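Local coordinates for putative dihydrodipicolinate synthase family protein (Coccidioides immitis, PDB 3QFE) that is of unknown function but belongs to the dihydrodipicolinate synthase family and adopts its TIM-barrel fold, at residues I83-G88 against N100-A105; D159-I164 against V172-T177; D204-G209 against S230-L235; E234-G239 against E246-A251. All coordinates share one frame; numbering follows the deposited sequence. Where two conformers were deposited one is given.

Interactions 1 to 3 lie within one TIM barrel, and interaction 4 joins its last helix to the C-terminal helices that follow. Interactions 1 and 2 both pack a helix on a strand of the eight-stranded parallel sheet; their centres are 19 Å apart, and their nearest atoms about 6 Å, so they do not touch. Interactions 3 and 4 join helices to helices, with centres 5 Å apart. They touch and share Glu234 and Leu235, and Ile232 CG1 lies 3.6 Å from Leu247 CD2. Interaction 1 faces this pair across the chain's centre, about 27 Å from interaction 3 between centres. In interaction 4, Leu247 and Lys250 touch Ile313 of helix 297-317, near whose end Ala315 and Ser318 bind a calcium ion.

Interaction 1: I83-G88 against N100-A105; sequences IMAGVG and NDASVA
Ala85 and Ala102 meet methyl to methyl, with 4.1 Å between Ala85 CB and Ala102 CB, and this apolar touch is the centre of a small buried contact. The two residues are also the nearest backbone pair, their CA atoms 6.7 Å apart, an approach that the small side chains on both sides allow. Ala102 CB serves a second apolar partner as well: Val87 CG1 comes to 4.4 Å from Ala102 CB, just beyond the end of strand 83-86. One helix methyl is therefore flanked by two strand-side groups two residues apart, and the 73 Å² buried in total agrees with so few contacts. Ile70 of helix 63-77 and Ala107 of the following loop both touch Ala85 and Ala102, and so complete the apolar cluster.

No hydrogen bond crosses between the segments; polar groups bond to neighbours instead. Val87 O is hydrogen-bonded to His98 ND1, one turn earlier on the helix of Ala102, while Asp101 OD2 makes a salt bridge with Arg63 NE. Strand 83-86, helix 92-105 and strand 109-112 together form a beta-alpha-beta unit, the repeating element of the TIM barrel.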
loop_
_atom_site.group_PDB
_atom_site.type_symbol
_atom_site.label_atom_id
_atom_site.label_comp_id
_atom_site.label_asym_id
_atom_site.label_seq_id
_atom_site.Cartn_x
_atom_site.Cartn_y
_atom_site.Cartn_z
ATOM N N ILE A 83 -7.448 -1.376 7.766
ATOM C CA ILE A 83 -6.126 -1.898 7.584
ATOM C C ILE A 83 -6.156 -3.112 6.664
ATOM O O ILE A 83 -6.909 -4.053 6.894
ATOM C CB ILE A 83 -5.467 -2.268 8.926
ATOM C CG1 ILE A 83 -5.053 -1.004 9.690
ATOM C CG2 ILE A 83 -4.237 -3.159 8.698
ATOM C CD1 ILE A 83 -4.729 -1.324 11.154
ATOM N N MET A 84 -5.330 -3.056 5.625
ATOM C CA MET A 84 -5.166 -4.129 4.682
ATOM C C MET A 84 -3.773 -4.697 4.898
ATOM O O MET A 84 -2.783 -3.982 4.812
ATOM C CB MET A 84 -5.334 -3.585 3.252
ATOM C CG MET A 84 -5.306 -4.662 2.127
ATOM S SD MET A 84 -5.514 -3.877 0.512
ATOM C CE MET A 84 -7.090 -3.012 0.626
ATOM N N ALA A 85 -3.687 -5.984 5.185
ATOM C CA ALA A 85 -2.404 -6.588 5.486
ATOM C C ALA A 85 -1.924 -7.447 4.326
ATOM O O ALA A 85 -2.667 -8.302 3.831
ATOM C CB ALA A 85 -2.515 -7.437 6.751
ATOM N N GLY A 86 -0.677 -7.237 3.908
ATOM C CA GLY A 86 -0.032 -8.118 2.931
ATOM C C GLY A 86 0.278 -9.448 3.596
ATOM O O GLY A 86 0.715 -9.495 4.760
ATOM N N VAL A 87 0.036 -10.538 2.869
ATOM C CA VAL A 87 0.181 -11.875 3.425
ATOM C C VAL A 87 0.872 -12.832 2.473
ATOM O O VAL A 87 0.940 -14.028 2.746
ATOM C CB VAL A 87 -1.172 -12.511 3.771
ATOM C CG1 VAL A 87 -1.829 -11.833 4.976
ATOM C CG2 VAL A 87 -2.105 -12.545 2.542
ATOM N N GLY A 88 1.398 -12.320 1.368
ATOM C CA GLY A 88 1.946 -13.185 0.323
ATOM C C GLY A 88 3.155 -14.016 0.732
ATOM O O GLY A 88 3.975 -13.588 1.542
ATOM N N ASN A 100 -4.278 -15.934 9.134
ATOM C CA ASN A 100 -4.783 -16.144 10.473
ATOM C C ASN A 100 -4.089 -15.255 11.506
ATOM O O ASN A 100 -4.740 -14.729 12.404
ATOM C CB ASN A 100 -4.739 -17.637 10.833
ATOM C CG ASN A 100 -5.868 -18.412 10.166
ATOM O OD1 ASN A 100 -7.044 -18.061 10.309
ATOM N ND2 ASN A 100 -5.521 -19.434 9.411
ATOM N N ASP A 101 -2.776 -15.078 11.357
ATOM C CA ASP A 101 -2.041 -14.144 12.212
ATOM C C ASP A 101 -2.606 -12.740 12.055
ATOM O O ASP A 101 -2.814 -12.056 13.063
ATOM C CB ASP A 101 -0.546 -14.127 11.878
ATOM C CG ASP A 101 0.166 -15.398 12.331
ATOM O OD1 ASP A 101 -0.440 -16.218 13.059
ATOM O OD2 ASP A 101 1.337 -15.572 11.956
ATOM N N ALA A 102 -2.862 -12.332 10.806
ATOM C CA ALA A 102 -3.378 -10.991 10.495
ATOM C C ALA A 102 -4.743 -10.765 11.117
ATOM O O ALA A 102 -5.029 -9.694 11.652
ATOM C CB ALA A 102 -3.436 -10.745 8.959
ATOM N N SER A 103 -5.574 -11.792 11.032
ATOM C CA SER A 103 -6.905 -11.742 11.578
ATOM C C SER A 103 -6.842 -11.515 13.081
ATOM O O SER A 103 -7.466 -10.580 13.592
ATOM C CB SER A 103 -7.638 -13.034 11.252
ATOM O OG SER A 103 -8.956 -12.977 11.746
ATOM N N VAL A 104 -6.069 -12.343 13.779
ATOM C CA VAL A 104 -5.892 -12.187 15.229
ATOM C C VAL A 104 -5.306 -10.788 15.596
ATOM O O VAL A 104 -5.707 -10.182 16.568
ATOM C CB VAL A 104 -5.043 -13.362 15.854
ATOM C CG1 VAL A 104 -4.760 -13.127 17.354
ATOM C CG2 VAL A 104 -5.761 -14.726 15.669
ATOM N N ALA A 105 -4.411 -10.265 14.778
ATOM C CA ALA A 105 -3.745 -9.013 15.113
ATOM C C ALA A 105 -4.607 -7.778 14.810
ATOM O O ALA A 105 -4.254 -6.683 15.191
ATOM C CB ALA A 105 -2.398 -8.937 14.428
#

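Interaction 2: D159-I164 against V172-T177; sequences DMITTI and VGVKLT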
loop_
_atom_site.group_PDB
_atom_site.type_symbol
_atom_site.label_atom_id
_atom_site.label_comp_id
_atom_site.label_asym_id
_atom_site.label_seq_id
_atom_site.Cartn_x
_atom_site.Cartn_y
_atom_site.Cartn_z
ATOM N N ASP A 159 -9.133 -11.580 -17.472
ATOM C CA ASP A 159 -9.864 -12.851 -17.568
ATOM C C ASP A 159 -9.772 -13.663 -16.277
ATOM O O ASP A 159 -10.796 -14.063 -15.720
ATOM C CB ASP A 159 -9.355 -13.699 -18.760
ATOM C CG ASP A 159 -9.902 -13.233 -20.109
ATOM O OD1 ASP A 159 -10.609 -12.203 -20.148
ATOM O OD2 ASP A 159 -9.620 -13.902 -21.138
ATOM N N MET A 160 -8.540 -13.896 -15.817
ATOM C CA MET A 160 -8.277 -14.616 -14.563
ATOM C C MET A 160 -8.869 -13.905 -13.334
ATOM O O MET A 160 -9.476 -14.550 -12.483
ATOM C CB MET A 160 -6.772 -14.898 -14.375
ATOM N N ILE A 161 -8.718 -12.583 -13.269
ATOM C CA ILE A 161 -9.226 -11.809 -12.132
ATOM C C ILE A 161 -10.745 -11.941 -12.023
ATOM O O ILE A 161 -11.269 -12.187 -10.935
ATOM C CB ILE A 161 -8.812 -10.312 -12.196
ATOM C CG1 ILE A 161 -7.296 -10.178 -12.061
ATOM C CG2 ILE A 161 -9.482 -9.516 -11.082
ATOM C CD1 ILE A 161 -6.741 -8.885 -12.573
ATOM N N THR A 162 -11.436 -11.774 -13.154
ATOM C CA THR A 162 -12.895 -11.884 -13.207
ATOM C C THR A 162 -13.346 -13.290 -12.861
ATOM O O THR A 162 -14.273 -13.466 -12.070
ATOM C CB THR A 162 -13.455 -11.468 -14.587
ATOM O OG1 THR A 162 -13.413 -10.038 -14.698
ATOM C CG2 THR A 162 -14.915 -11.953 -14.784
ATOM N N THR A 163 -12.685 -14.282 -13.455
ATOM C CA THR A 163 -12.938 -15.673 -13.122
ATOM C C THR A 163 -12.811 -15.881 -11.607
ATOM O O THR A 163 -13.762 -16.347 -10.969
ATOM C CB THR A 163 -12.015 -16.642 -13.913
ATOM O OG1 THR A 163 -12.228 -16.464 -15.321
ATOM C CG2 THR A 163 -12.338 -18.085 -13.571
ATOM N N ILE A 164 -11.669 -15.495 -11.033
ATOM C CA ILE A 164 -11.433 -15.672 -9.601
ATOM C C ILE A 164 -12.490 -14.984 -8.750
ATOM O O ILE A 164 -12.956 -15.551 -7.768
ATOM C CB ILE A 164 -10.054 -15.151 -9.171
ATOM C CG1 ILE A 164 -8.949 -16.062 -9.714
ATOM C CG2 ILE A 164 -9.992 -15.050 -7.645
ATOM C CD1 ILE A 164 -7.567 -15.384 -9.804
ATOM N N VAL A 172 -12.690 -9.461 -2.701
ATOM C CA VAL A 172 -13.312 -8.142 -2.719
ATOM C C VAL A 172 -12.524 -7.028 -3.444
ATOM O O VAL A 172 -12.885 -5.858 -3.346
ATOM C CB VAL A 172 -13.642 -7.667 -1.275
ATOM C CG1 VAL A 172 -14.705 -8.574 -0.645
ATOM C CG2 VAL A 172 -12.382 -7.606 -0.417
ATOM N N GLY A 173 -11.464 -7.384 -4.156
ATOM C CA GLY A 173 -10.730 -6.403 -4.928
ATOM C C GLY A 173 -9.439 -6.935 -5.504
ATOM O O GLY A 173 -9.143 -8.117 -5.366
ATOM N N VAL A 174 -8.677 -6.052 -6.149
ATOM C CA VAL A 174 -7.386 -6.370 -6.760
ATOM C C VAL A 174 -6.547 -5.089 -6.640
ATOM O O VAL A 174 -7.092 -4.010 -6.789
ATOM C CB VAL A 174 -7.536 -6.839 -8.271
ATOM C CG1 VAL A 174 -8.234 -5.783 -9.154
ATOM C CG2 VAL A 174 -6.188 -7.181 -8.884
ATOM N N LYS A 175 -5.264 -5.201 -6.290
ATOM C CA LYS A 175 -4.310 -4.131 -6.497
ATOM C C LYS A 175 -3.553 -4.444 -7.772
ATOM O O LYS A 175 -2.871 -5.460 -7.854
ATOM C CB LYS A 175 -3.327 -4.000 -5.331
ATOM C CG LYS A 175 -2.144 -3.004 -5.585
ATOM C CD LYS A 175 -1.287 -2.773 -4.340
ATOM C CE LYS A 175 0.112 -2.115 -4.609
ATOM N NZ LYS A 175 0.920 -1.850 -3.299
ATOM N N LEU A 176 -3.678 -3.569 -8.764
ATOM C CA LEU A 176 -2.873 -3.657 -9.990
ATOM C C LEU A 176 -1.658 -2.733 -9.850
ATOM O O LEU A 176 -1.807 -1.559 -9.537
ATOM C CB LEU A 176 -3.707 -3.260 -11.200
ATOM C CG LEU A 176 -5.053 -3.957 -11.395
ATOM C CD1 LEU A 176 -5.954 -3.110 -12.267
ATOM C CD2 LEU A 176 -4.846 -5.317 -12.026
ATOM N N THR A 177 -0.453 -3.247 -10.057
ATOM C CA THR A 177 0.737 -2.434 -9.785
ATOM C C THR A 177 0.983 -1.463 -10.924
ATOM O O THR A 177 1.154 -0.254 -10.685
ATOM C CB THR A 177 1.991 -3.282 -9.558
ATOM O OG1 THR A 177 2.198 -4.125 -10.704
ATOM C CG2 THR A 177 1.855 -4.113 -8.243
#
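A beta-alpha-beta crossover of the TIM barrel supplies this contact: helix 158-167 connects the neighbouring parallel strands 142-146 and 171-176, and Ile161 reaches from it onto Val174 and Leu176 of the second strand. Everything across the interface is apolar, and a single methyl does the touching. Ile161 CD1 lies 4.1 Å from Val174 CG2 and, equally, 4.1 Å from Leu176 CD2. Its CG1 stands anti to the carbonyl carbon (chi1 -65°) and the chain then extends through chi2 at 160°, which carries CD1 away from the helix to the strand. The Ile161 and Val174 side chains meet at about a right angle. Leu176 differs: its CB does not point straight at the helix, but the end of the side chain swings nearer and brings CD2 in. With the nearest CA atoms, those of Ile161 and Val174, 7.9 Å apart, the side-chain tips alone close the gap.

Leu187 of helix 181-190 touches both Ile161 and Leu176, and Val198 of strand 197-200 borders Val174 and Leu176. On the far side of the helix, Asp159 O accepts from Thr163 N and from Thr163 OG1, the latter at 2.8 Å; the two donors reach that oxygen from opposite faces of its carbonyl plane. Beta-branched residues and leucine packed between strand and helix in this way are characteristic of the layer separating the sheet from the helices in a TIM barrel.

Interaction 3: D204-G209 against S230-L235; sequences DFLIGG and SKIYEL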
loop_
_atom_site.group_PDB
_atom_site.type_symbol
_atom_site.label_atom_id
_atom_site.label_comp_id
_atom_site.label_asym_id
_atom_site.label_seq_id
_atom_site.Cartn_x
_atom_site.Cartn_y
_atom_site.Cartn_z
ATOM N N ASP A 204 0.796 8.534 -10.273
ATOM C CA ASP A 204 0.843 9.046 -11.652
ATOM C C ASP A 204 -0.185 8.399 -12.619
ATOM O O ASP A 204 -0.344 8.853 -13.765
ATOM C CB ASP A 204 2.268 8.901 -12.225
ATOM N N PHE A 205 -0.868 7.339 -12.172
ATOM C CA PHE A 205 -1.917 6.722 -12.989
ATOM C C PHE A 205 -3.274 7.312 -12.627
ATOM O O PHE A 205 -4.183 7.358 -13.476
ATOM C CB PHE A 205 -1.939 5.202 -12.804
ATOM N N LEU A 206 -3.371 7.791 -11.380
ATOM C CA LEU A 206 -4.636 8.173 -10.720
ATOM C C LEU A 206 -5.477 9.257 -11.426
ATOM O O LEU A 206 -6.710 9.267 -11.293
ATOM C CB LEU A 206 -4.384 8.535 -9.239
ATOM C CG LEU A 206 -5.387 9.358 -8.411
ATOM C CD1 LEU A 206 -6.692 8.598 -8.154
ATOM C CD2 LEU A 206 -4.765 9.801 -7.093
ATOM N N ILE A 207 -4.820 10.163 -12.153
ATOM C CA ILE A 207 -5.534 11.112 -13.023
ATOM C C ILE A 207 -6.583 10.318 -13.787
ATOM O O ILE A 207 -7.780 10.386 -13.475
ATOM C CB ILE A 207 -4.593 11.816 -14.036
ATOM N N GLY A 208 -6.102 9.531 -14.754
ATOM C CA GLY A 208 -6.936 8.635 -15.546
ATOM C C GLY A 208 -7.490 7.486 -14.728
ATOM O O GLY A 208 -8.605 7.024 -14.987
ATOM N N GLY A 209 -6.712 7.024 -13.748
ATOM C CA GLY A 209 -7.134 5.955 -12.827
ATOM C C GLY A 209 -8.580 6.096 -12.371
ATOM O O GLY A 209 -9.431 5.279 -12.736
ATOM N N SER A 230 -3.629 13.007 -0.488
ATOM C CA SER A 230 -5.051 13.028 -0.160
ATOM C C SER A 230 -5.738 14.242 -0.739
ATOM O O SER A 230 -6.894 14.144 -1.120
ATOM C CB SER A 230 -5.294 13.037 1.349
ATOM O OG SER A 230 -4.703 11.913 1.943
ATOM N N LYS A 231 -5.064 15.395 -0.759
ATOM C CA LYS A 231 -5.670 16.581 -1.361
ATOM C C LYS A 231 -5.972 16.322 -2.836
ATOM O O LYS A 231 -7.041 16.680 -3.312
ATOM C CB LYS A 231 -4.824 17.856 -1.178
ATOM N N ILE A 232 -5.053 15.668 -3.543
ATOM C CA ILE A 232 -5.273 15.377 -4.957
ATOM C C ILE A 232 -6.566 14.590 -5.134
ATOM O O ILE A 232 -7.442 14.996 -5.898
ATOM C CB ILE A 232 -4.083 14.652 -5.599
ATOM C CG1 ILE A 232 -2.880 15.588 -5.651
ATOM C CG2 ILE A 232 -4.433 14.195 -7.008
ATOM C CD1 ILE A 232 -1.573 14.895 -5.954
ATOM N N TYR A 233 -6.690 13.482 -4.410
ATOM C CA TYR A 233 -7.927 12.710 -4.418
ATOM C C TYR A 233 -9.143 13.580 -4.081
ATOM O O TYR A 233 -10.133 13.559 -4.816
ATOM C CB TYR A 233 -7.842 11.518 -3.463
ATOM C CG TYR A 233 -9.008 10.549 -3.586
ATOM C CD1 TYR A 233 -9.002 9.526 -4.550
ATOM C CD2 TYR A 233 -10.117 10.654 -2.738
ATOM C CE1 TYR A 233 -10.078 8.636 -4.661
ATOM C CE2 TYR A 233 -11.196 9.780 -2.843
ATOM C CZ TYR A 233 -11.176 8.778 -3.807
ATOM O OH TYR A 233 -12.253 7.918 -3.902
ATOM N N GLU A 234 -9.055 14.351 -2.991
ATOM C CA GLU A 234 -10.192 15.151 -2.516
ATOM C C GLU A 234 -10.658 16.150 -3.568
ATOM O O GLU A 234 -11.860 16.381 -3.711
ATOM C CB GLU A 234 -9.879 15.874 -1.195
ATOM N N LEU A 235 -9.728 16.742 -4.311
ATOM C CA LEU A 235 -10.119 17.709 -5.321
ATOM C C LEU A 235 -10.876 17.027 -6.454
ATOM O O LEU A 235 -11.894 17.552 -6.899
ATOM C CB LEU A 235 -8.921 18.498 -5.846
ATOM C CG LEU A 235 -8.220 19.403 -4.840
ATOM C CD1 LEU A 235 -6.850 19.777 -5.355
ATOM C CD2 LEU A 235 -9.064 20.658 -4.513
#
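With CG turned anti to the backbone N (chi1 161°) and CD1 then set by chi2 at 68°, Leu206 spreads its two methyls toward Ile232 and Tyr233, one methyl to each. Tyr233 carries its own ring out from the helix with chi1 at -171°, which leaves a ring edge beside the leucine. The contact joins two successive helices of the outer layer of the TIM barrel: helix 206-211 precedes strand 216-218 in the chain, and helix 226-237 comes after that strand.

The contact is apolar and light, resting on two methyl approaches and no hydrogen bond. The nearest CA atoms, those of Leu206 and Tyr233, are 8.4 Å apart, and 97 Å² is buried over both sides, more than half of it on Leu206. Leu206 and Ile232 point their CB atoms at the opposite helix, whereas the CB of Tyr233 points neither at that helix nor away from it. Ile14 of strand 13-17 lies against both Leu206 and Tyr233 and ties the helix pair to the sheet; Pro12 touches the tyrosine too. Of the two branches of Leu206, CD2 is 4.4 Å from Ile232 CG2, and CD1 sits near the plane of the Tyr233 ring, 4.4 Å from its CD1.

Interaction 4: E234-G239 against E246-A251; sequences ELYKAG and ELHRKA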
loop_
_atom_site.group_PDB
_atom_site.type_symbol
_atom_site.label_atom_id
_atom_site.label_comp_id
_atom_site.label_asym_id
_atom_site.label_seq_id
_atom_site.Cartn_x
_atom_site.Cartn_y
_atom_site.Cartn_z
ATOM N N GLU A 234 -9.055 14.351 -2.991
ATOM C CA GLU A 234 -10.192 15.151 -2.516
ATOM C C GLU A 234 -10.658 16.150 -3.568
ATOM O O GLU A 234 -11.860 16.381 -3.711
ATOM C CB GLU A 234 -9.879 15.874 -1.195
ATOM N N LEU A 235 -9.728 16.742 -4.311
ATOM C CA LEU A 235 -10.119 17.709 -5.321
ATOM C C LEU A 235 -10.876 17.027 -6.454
ATOM O O LEU A 235 -11.894 17.552 -6.899
ATOM C CB LEU A 235 -8.921 18.498 -5.846
ATOM C CG LEU A 235 -8.220 19.403 -4.840
ATOM C CD1 LEU A 235 -6.850 19.777 -5.355
ATOM C CD2 LEU A 235 -9.064 20.658 -4.513
ATOM N N TYR A 236 -10.403 15.859 -6.891
ATOM C CA TYR A 236 -11.096 15.086 -7.931
ATOM C C TYR A 236 -12.547 14.748 -7.533
ATOM O O TYR A 236 -13.481 14.977 -8.316
ATOM C CB TYR A 236 -10.333 13.803 -8.306
ATOM C CG TYR A 236 -9.167 13.984 -9.277
ATOM C CD1 TYR A 236 -9.387 14.172 -10.653
ATOM C CD2 TYR A 236 -7.842 13.928 -8.829
ATOM C CE1 TYR A 236 -8.300 14.327 -11.544
ATOM C CE2 TYR A 236 -6.760 14.076 -9.708
ATOM C CZ TYR A 236 -6.991 14.276 -11.053
ATOM O OH TYR A 236 -5.912 14.429 -11.900
ATOM N N LYS A 237 -12.733 14.229 -6.317
ATOM C CA LYS A 237 -14.066 13.853 -5.825
ATOM C C LYS A 237 -14.995 15.072 -5.651
ATOM O O LYS A 237 -16.219 14.924 -5.655
ATOM C CB LYS A 237 -13.971 13.037 -4.525
ATOM N N ALA A 238 -14.409 16.261 -5.504
ATOM C CA ALA A 238 -15.162 17.503 -5.407
ATOM C C ALA A 238 -15.509 18.059 -6.790
ATOM O O ALA A 238 -16.263 19.027 -6.900
ATOM C CB ALA A 238 -14.380 18.529 -4.618
ATOM N N GLY A 239 -14.957 17.451 -7.840
ATOM C CA GLY A 239 -15.096 17.968 -9.201
ATOM C C GLY A 239 -14.180 19.144 -9.529
ATOM O O GLY A 239 -14.194 19.644 -10.662
ATOM N N GLU A 246 -3.243 20.228 -11.682
ATOM C CA GLU A 246 -2.085 21.068 -11.393
ATOM C C GLU A 246 -1.279 20.542 -10.193
ATOM O O GLU A 246 -0.061 20.457 -10.262
ATOM C CB GLU A 246 -2.515 22.530 -11.198
ATOM C CG GLU A 246 -1.376 23.545 -10.931
ATOM C CD GLU A 246 -0.310 23.605 -12.045
ATOM O OE1 GLU A 246 -0.283 24.616 -12.795
ATOM O OE2 GLU A 246 0.505 22.652 -12.167
ATOM N N LEU A 247 -1.954 20.155 -9.113
ATOM C CA LEU A 247 -1.274 19.602 -7.931
ATOM C C LEU A 247 -0.726 18.184 -8.208
ATOM O O LEU A 247 0.399 17.830 -7.797
ATOM C CB LEU A 247 -2.224 19.582 -6.733
ATOM C CG LEU A 247 -1.636 19.234 -5.354
ATOM C CD1 LEU A 247 -0.711 20.345 -4.849
ATOM C CD2 LEU A 247 -2.754 18.961 -4.331
ATOM N N HIS A 248 -1.530 17.388 -8.915
ATOM C CA HIS A 248 -1.124 16.060 -9.353
ATOM C C HIS A 248 0.175 16.107 -10.149
ATOM O O HIS A 248 1.076 15.303 -9.936
ATOM C CB HIS A 248 -2.241 15.385 -10.149
ATOM C CG HIS A 248 -1.949 13.966 -10.511
ATOM N ND1 HIS A 248 -2.609 13.310 -11.525
ATOM C CD2 HIS A 248 -1.050 13.082 -10.015
ATOM C CE1 HIS A 248 -2.143 12.077 -11.628
ATOM N NE2 HIS A 248 -1.193 11.915 -10.725
ATOM N N ARG A 249 0.260 17.075 -11.046
ATOM C CA ARG A 249 1.444 17.291 -11.859
ATOM C C ARG A 249 2.693 17.474 -10.988
ATOM O O ARG A 249 3.679 16.755 -11.146
ATOM C CB ARG A 249 1.231 18.533 -12.708
ATOM C CG ARG A 249 1.461 18.357 -14.152
ATOM C CD ARG A 249 1.444 19.735 -14.777
ATOM N NE ARG A 249 0.737 19.767 -16.052
ATOM C CZ ARG A 249 -0.456 20.333 -16.243
ATOM N NH1 ARG A 249 -1.108 20.921 -15.232
ATOM N NH2 ARG A 249 -0.995 20.324 -17.460
ATOM N N LYS A 250 2.637 18.444 -10.079
ATOM C CA LYS A 250 3.723 18.698 -9.127
ATOM C C LYS A 250 4.133 17.457 -8.346
ATOM O O LYS A 250 5.321 17.212 -8.149
ATOM C CB LYS A 250 3.329 19.806 -8.158
ATOM C CG LYS A 250 3.150 21.144 -8.844
ATOM C CD LYS A 250 3.110 22.260 -7.832
ATOM C CE LYS A 250 3.147 23.624 -8.484
ATOM N NZ LYS A 250 1.796 24.029 -8.954
ATOM N N ALA A 251 3.140 16.688 -7.914
ATOM C CA ALA A 251 3.374 15.505 -7.102
ATOM C C ALA A 251 3.988 14.386 -7.939
ATOM O O ALA A 251 4.857 13.660 -7.464
ATOM C CB ALA A 251 2.087 15.040 -6.431
#
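Tyr236 takes part in a sound polar bond through its backbone, Gly239 N to Tyr236 O at 2.9 Å, while its side chain turns to His248 of the next helix. Gly239 is the first residue to leave helical backbone angles; its positive phi of 78° and two bonds back into the last turn make a Schellman motif. The Tyr236 hydroxyl is not bonded to the histidine: OH lies 3.5 Å from His248 ND1 and 4.2 Å from His248 CB, approaching the imidazole obliquely. The two side chains cross at about a right angle. Tyr236 directs CG anti to the carbonyl carbon (chi1 -81°), while His248 sends its CG anti to the backbone N (chi1 -174°), and so each ring leaves its helix toward the other. Ile207 of helix 206-211 touches both; the other ring nitrogen, NE2, has a weak hydrogen bond with Ser203 O.

The second link is apolar, with Leu235 CD1 4.3 Å from Leu247 CD2. These two residues also form the nearest backbone pair, at 9.4 Å between CA atoms, so side chains alone span the interval, and the buried total is 114 Å².

Away from the interface, Glu246 OE2 faces two cations of its own helix, Lys250 NZ at 3.7 Å and Arg249 NH1 at 3.9 Å; both salt bridges are long. A helix, a short turn and a second helix packed back on the first make a helical hairpin, which here joins the last helix of the TIM barrel to the first of the C-terminal helices.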